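Local atomic coordinates of ATP phosphoribosyltransferase regulatory subunit (PDB entry 3OD1), a protein that probably serves as the regulatory subunit of ATP phosphoribosyltransferase, required for the first step of histidine biosynthesis and perhaps for its feedback regulation by histidine. Residues 51-54 with 55-58; 298-301 with 302-305. All coordinates share one frame; numbering follows the deposited sequence.

How the contacts relate
Both contacts are short-range links at the point where a strand gives way to a helix in the histidyl-tRNA synthetase-like part of the chain, and both are largely buried. Contact 1 leads from the three-stranded antiparallel sheet into helix 54-60 and also meets the second subunit. Contact 2 leaves the large mixed sheet for helix 303-306 and touches no other chain. Their nearest atoms are about 7 Å apart, and helix 86-94 packs against both. The chemistry differs: contact 1 is closed by a direct, nearly straight backbone hydrogen bond, whereas contact 2 combines a weak turn bond with two bridging waters and tyrosine-leucine packing.

Contact 1: 51-54 with 55-58; sequences LEYY and ETVG
Y53 and G58 are joined by a pi-type turn at the start of helix 54-60: N of G58 reaches back five residues to O of Y53 at 3.0 Å, with 168° at the hydrogen. Y53 holds the N-cap position, where strand 51-53 of the three-stranded antiparallel sheet runs into the helix. Next to it, Y54 and E55 set ring against carboxylate. OE2 of E55 lies 3.5 Å from both CD2 and CE2 of Y54, the two planes 69° apart, a van der Waals approach with no bond between the two groups. The hydroxyl of Y54 bonds to D65, and its side chain also touches T78 and V80 of strand 78-81. An alanine in place of Y54 would probably leave D65 without this hydroxyl partner and open a gap beside T78 and V80. E52 bends at chi2 (-89°), which lays its chain obliquely over V57: CB of E52 is 3.7 Å from CB of V57, and OE1 of E52 stands 3.5 Å from CG2 of V57. The same carboxylate forms a salt bridge to R91 through OE2, while V57 also packs on A87 and P88. F8 of the second subunit packs on T56, whose OG1 is turned back to within 3.3 Å of CB of Y53.

Contact 2: 298-301 with 302-305; sequences GRYD and ELLS
With chi1 at 54°, the ring of Y300 stands between its own backbone N and carbonyl carbon, and L303, its CG anti to the backbone N (chi1 -177°), sends CB and CD2 to meet it. CB of L303 lies near the ring plane at the edge, 3.8 Å from CD1 of Y300, while CD2 of L303 is 3.9 Å from CE1 of Y300. L304 brings its CD2 obliquely toward the same CE1. T86 touches both Y300 and L303, A90 touches both leucines, and the ring's hydroxyl bonds to E132. The backbone beneath this cluster is a type I beta turn from Y300 to L303, which carries the chain out of strand 295-298 of the large mixed sheet, the core of the class II synthetase fold, and into helix 303-306. Its closing bond, L303 N to Y300 O at 3.4 Å, is weak though straight (172°). Water 1 shares that acceptor, hydrogen-bonding to O of Y300 at 2.8 Å and accepting from N of L304, which links the turn to the next residue of the helix. A second water bridges O of D301, at 2.8 Å, and OG of S305, at 2.7 Å. Before the turn, R299 and D301 form a salt bridge: OD1 of D301 sits in the guanidinium plane, 3.5 Å from NH1 of R299. That same OD1 also accepts from N of A313, while NE of R299 pairs with D142.

Contact 1: 51-54 with 55-58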
loop_
_atom_site.group_PDB
_atom_site.type_symbol
_atom_site.label_atom_id
_atom_site.label_comp_id
_atom_site.label_asym_id
_atom_site.label_seq_id
_atom_site.Cartn_x
_atom_site.Cartn_y
_atom_site.Cartn_z
ATOM N N LEU B 51 3.459 -6.951 -10.081
ATOM C CA LEU B 51 3.470 -7.985 -11.114
ATOM C C LEU B 51 4.711 -8.863 -11.016
ATOM O O LEU B 51 5.831 -8.354 -10.910
ATOM C CB LEU B 51 3.447 -7.333 -12.499
ATOM C CG LEU B 51 2.142 -6.622 -12.871
ATOM C CD1 LEU B 51 2.366 -5.650 -14.024
ATOM C CD2 LEU B 51 1.081 -7.639 -13.229
ATOM N N GLU B 52 4.505 -10.174 -11.050
ATOM C CA GLU B 52 5.608 -11.128 -11.156
ATOM C C GLU B 52 5.348 -11.998 -12.383
ATOM O O GLU B 52 4.216 -12.060 -12.880
ATOM C CB GLU B 52 5.716 -12.001 -9.891
ATOM C CG GLU B 52 5.906 -11.233 -8.578
ATOM C CD GLU B 52 7.367 -10.980 -8.228
ATOM O OE1 GLU B 52 8.252 -11.339 -9.029
ATOM O OE2 GLU B 52 7.632 -10.420 -7.150
ATOM N N TYR B 53 6.389 -12.649 -12.900
ATOM C CA TYR B 53 6.203 -13.629 -13.967
ATOM C C TYR B 53 5.449 -14.841 -13.462
ATOM O O TYR B 53 5.701 -15.330 -12.363
ATOM C CB TYR B 53 7.546 -14.103 -14.526
ATOM C CG TYR B 53 8.191 -13.126 -15.465
ATOM C CD1 TYR B 53 7.615 -12.818 -16.689
ATOM C CD2 TYR B 53 9.394 -12.507 -15.126
ATOM C CE1 TYR B 53 8.228 -11.908 -17.553
ATOM C CE2 TYR B 53 10.006 -11.614 -15.972
ATOM C CZ TYR B 53 9.423 -11.315 -17.181
ATOM O OH TYR B 53 10.056 -10.421 -18.009
ATOM N N TYR B 54 4.524 -15.337 -14.272
ATOM C CA TYR B 54 3.802 -16.554 -13.928
ATOM C C TYR B 54 4.721 -17.778 -13.865
ATOM O O TYR B 54 4.659 -18.571 -12.919
ATOM C CB TYR B 54 2.692 -16.799 -14.945
ATOM C CG TYR B 54 2.104 -18.182 -14.884
ATOM C CD1 TYR B 54 1.389 -18.609 -13.775
ATOM C CD2 TYR B 54 2.250 -19.062 -15.946
ATOM C CE1 TYR B 54 0.838 -19.876 -13.726
ATOM C CE2 TYR B 54 1.705 -20.328 -15.906
ATOM C CZ TYR B 54 1.007 -20.732 -14.796
ATOM O OH TYR B 54 0.465 -21.994 -14.758
ATOM N N GLU B 55 5.572 -17.923 -14.877
ATOM C CA GLU B 55 6.363 -19.143 -15.030
ATOM C C GLU B 55 7.394 -19.326 -13.920
ATOM O O GLU B 55 7.856 -20.429 -13.685
ATOM C CB GLU B 55 7.038 -19.187 -16.405
ATOM C CG GLU B 55 6.069 -19.388 -17.561
ATOM C CD GLU B 55 5.282 -20.696 -17.470
ATOM O OE1 GLU B 55 5.643 -21.571 -16.647
ATOM O OE2 GLU B 55 4.298 -20.847 -18.228
ATOM N N THR B 56 7.745 -18.241 -13.239
ATOM C CA THR B 56 8.703 -18.317 -12.141
ATOM C C THR B 56 8.019 -18.233 -10.771
ATOM O O THR B 56 7.746 -19.251 -10.142
ATOM C CB THR B 56 9.792 -17.232 -12.274
ATOM O OG1 THR B 56 9.187 -15.930 -12.280
ATOM C CG2 THR B 56 10.584 -17.432 -13.575
ATOM N N VAL B 57 7.731 -17.014 -10.323
ATOM C CA VAL B 57 7.085 -16.799 -9.032
ATOM C C VAL B 57 5.669 -17.374 -8.997
ATOM O O VAL B 57 5.269 -18.017 -8.021
ATOM C CB VAL B 57 7.057 -15.290 -8.695
ATOM C CG1 VAL B 57 6.184 -15.018 -7.478
ATOM C CG2 VAL B 57 8.481 -14.771 -8.507
ATOM N N GLY B 58 4.903 -17.157 -10.060
ATOM C CA GLY B 58 3.533 -17.648 -10.080
ATOM C C GLY B 58 3.455 -19.123 -9.722
ATOM O O GLY B 58 2.718 -19.517 -8.815
#

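Contact 2: 298-301 with 302-305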
loop_
_atom_site.group_PDB
_atom_site.type_symbol
_atom_site.label_atom_id
_atom_site.label_comp_id
_atom_site.label_asym_id
_atom_site.label_seq_id
_atom_site.Cartn_x
_atom_site.Cartn_y
_atom_site.Cartn_z
ATOM N N GLY B 298 4.015 -21.370 8.852
ATOM C CA GLY B 298 4.722 -22.615 9.057
ATOM C C GLY B 298 5.951 -22.731 8.179
ATOM O O GLY B 298 6.256 -21.833 7.385
ATOM N N ARG B 299 6.640 -23.858 8.320
ATOM C CA ARG B 299 7.878 -24.139 7.588
ATOM C C ARG B 299 7.661 -24.470 6.130
ATOM O O ARG B 299 6.810 -25.281 5.791
ATOM C CB ARG B 299 8.616 -25.311 8.219
ATOM C CG ARG B 299 9.187 -25.013 9.555
ATOM C CD ARG B 299 10.686 -25.023 9.491
ATOM N NE ARG B 299 11.220 -24.256 10.605
ATOM C CZ ARG B 299 12.172 -23.345 10.494
ATOM N NH1 ARG B 299 12.709 -23.090 9.305
ATOM N NH2 ARG B 299 12.594 -22.698 11.575
ATOM N N TYR B 300 8.471 -23.862 5.271
ATOM C CA TYR B 300 8.438 -24.161 3.846
ATOM C C TYR B 300 9.884 -24.321 3.332
ATOM O O TYR B 300 10.383 -23.492 2.577
ATOM C CB TYR B 300 7.659 -23.061 3.099
ATOM C CG TYR B 300 8.151 -21.639 3.360
ATOM C CD1 TYR B 300 9.010 -21.021 2.468
ATOM C CD2 TYR B 300 7.755 -20.923 4.495
ATOM C CE1 TYR B 300 9.480 -19.739 2.676
ATOM C CE2 TYR B 300 8.227 -19.616 4.717
ATOM C CZ TYR B 300 9.095 -19.040 3.787
ATOM O OH TYR B 300 9.597 -17.762 3.945
ATOM N N ASP B 301 10.540 -25.404 3.752
ATOM C CA ASP B 301 11.996 -25.537 3.647
ATOM C C ASP B 301 12.554 -25.814 2.247
ATOM O O ASP B 301 13.768 -25.869 2.081
ATOM C CB ASP B 301 12.520 -26.629 4.597
ATOM C CG ASP B 301 12.527 -26.194 6.059
ATOM O OD1 ASP B 301 12.257 -25.005 6.358
ATOM O OD2 ASP B 301 12.809 -27.055 6.919
ATOM N N GLU B 302 11.688 -25.986 1.254
ATOM C CA GLU B 302 12.158 -26.284 -0.103
ATOM C C GLU B 302 11.964 -25.128 -1.100
ATOM O O GLU B 302 12.391 -25.207 -2.252
ATOM C CB GLU B 302 11.496 -27.563 -0.630
ATOM C CG GLU B 302 11.826 -28.797 0.207
ATOM C CD GLU B 302 13.330 -28.989 0.373
ATOM O OE1 GLU B 302 14.090 -28.675 -0.574
ATOM O OE2 GLU B 302 13.756 -29.447 1.455
ATOM N N LEU B 303 11.342 -24.044 -0.669
ATOM C CA LEU B 303 11.105 -22.939 -1.604
ATOM C C LEU B 303 12.390 -22.232 -2.035
ATOM O O LEU B 303 12.613 -22.029 -3.227
ATOM C CB LEU B 303 10.121 -21.923 -1.032
ATOM C CG LEU B 303 9.747 -20.752 -1.949
ATOM C CD1 LEU B 303 9.009 -21.237 -3.200
ATOM C CD2 LEU B 303 8.892 -19.752 -1.193
ATOM N N LEU B 304 13.231 -21.849 -1.076
ATOM C CA LEU B 304 14.422 -21.066 -1.416
ATOM C C LEU B 304 15.336 -21.795 -2.399
ATOM O O LEU B 304 16.053 -21.154 -3.179
ATOM C CB LEU B 304 15.194 -20.625 -0.164
ATOM C CG LEU B 304 14.788 -19.270 0.443
ATOM C CD1 LEU B 304 15.099 -18.116 -0.508
ATOM C CD2 LEU B 304 13.313 -19.254 0.821
ATOM N N SER B 305 15.309 -23.127 -2.360
ATOM C CA SER B 305 16.086 -23.940 -3.295
ATOM C C SER B 305 15.661 -23.691 -4.732
ATOM O O SER B 305 16.488 -23.722 -5.638
ATOM C CB SER B 305 15.944 -25.430 -2.982
ATOM O OG SER B 305 16.569 -25.746 -1.754
HETATM O O HOH W 1 12.896 -22.612 1.693
HETATM O O HOH W 2 15.431 -24.372 0.338
#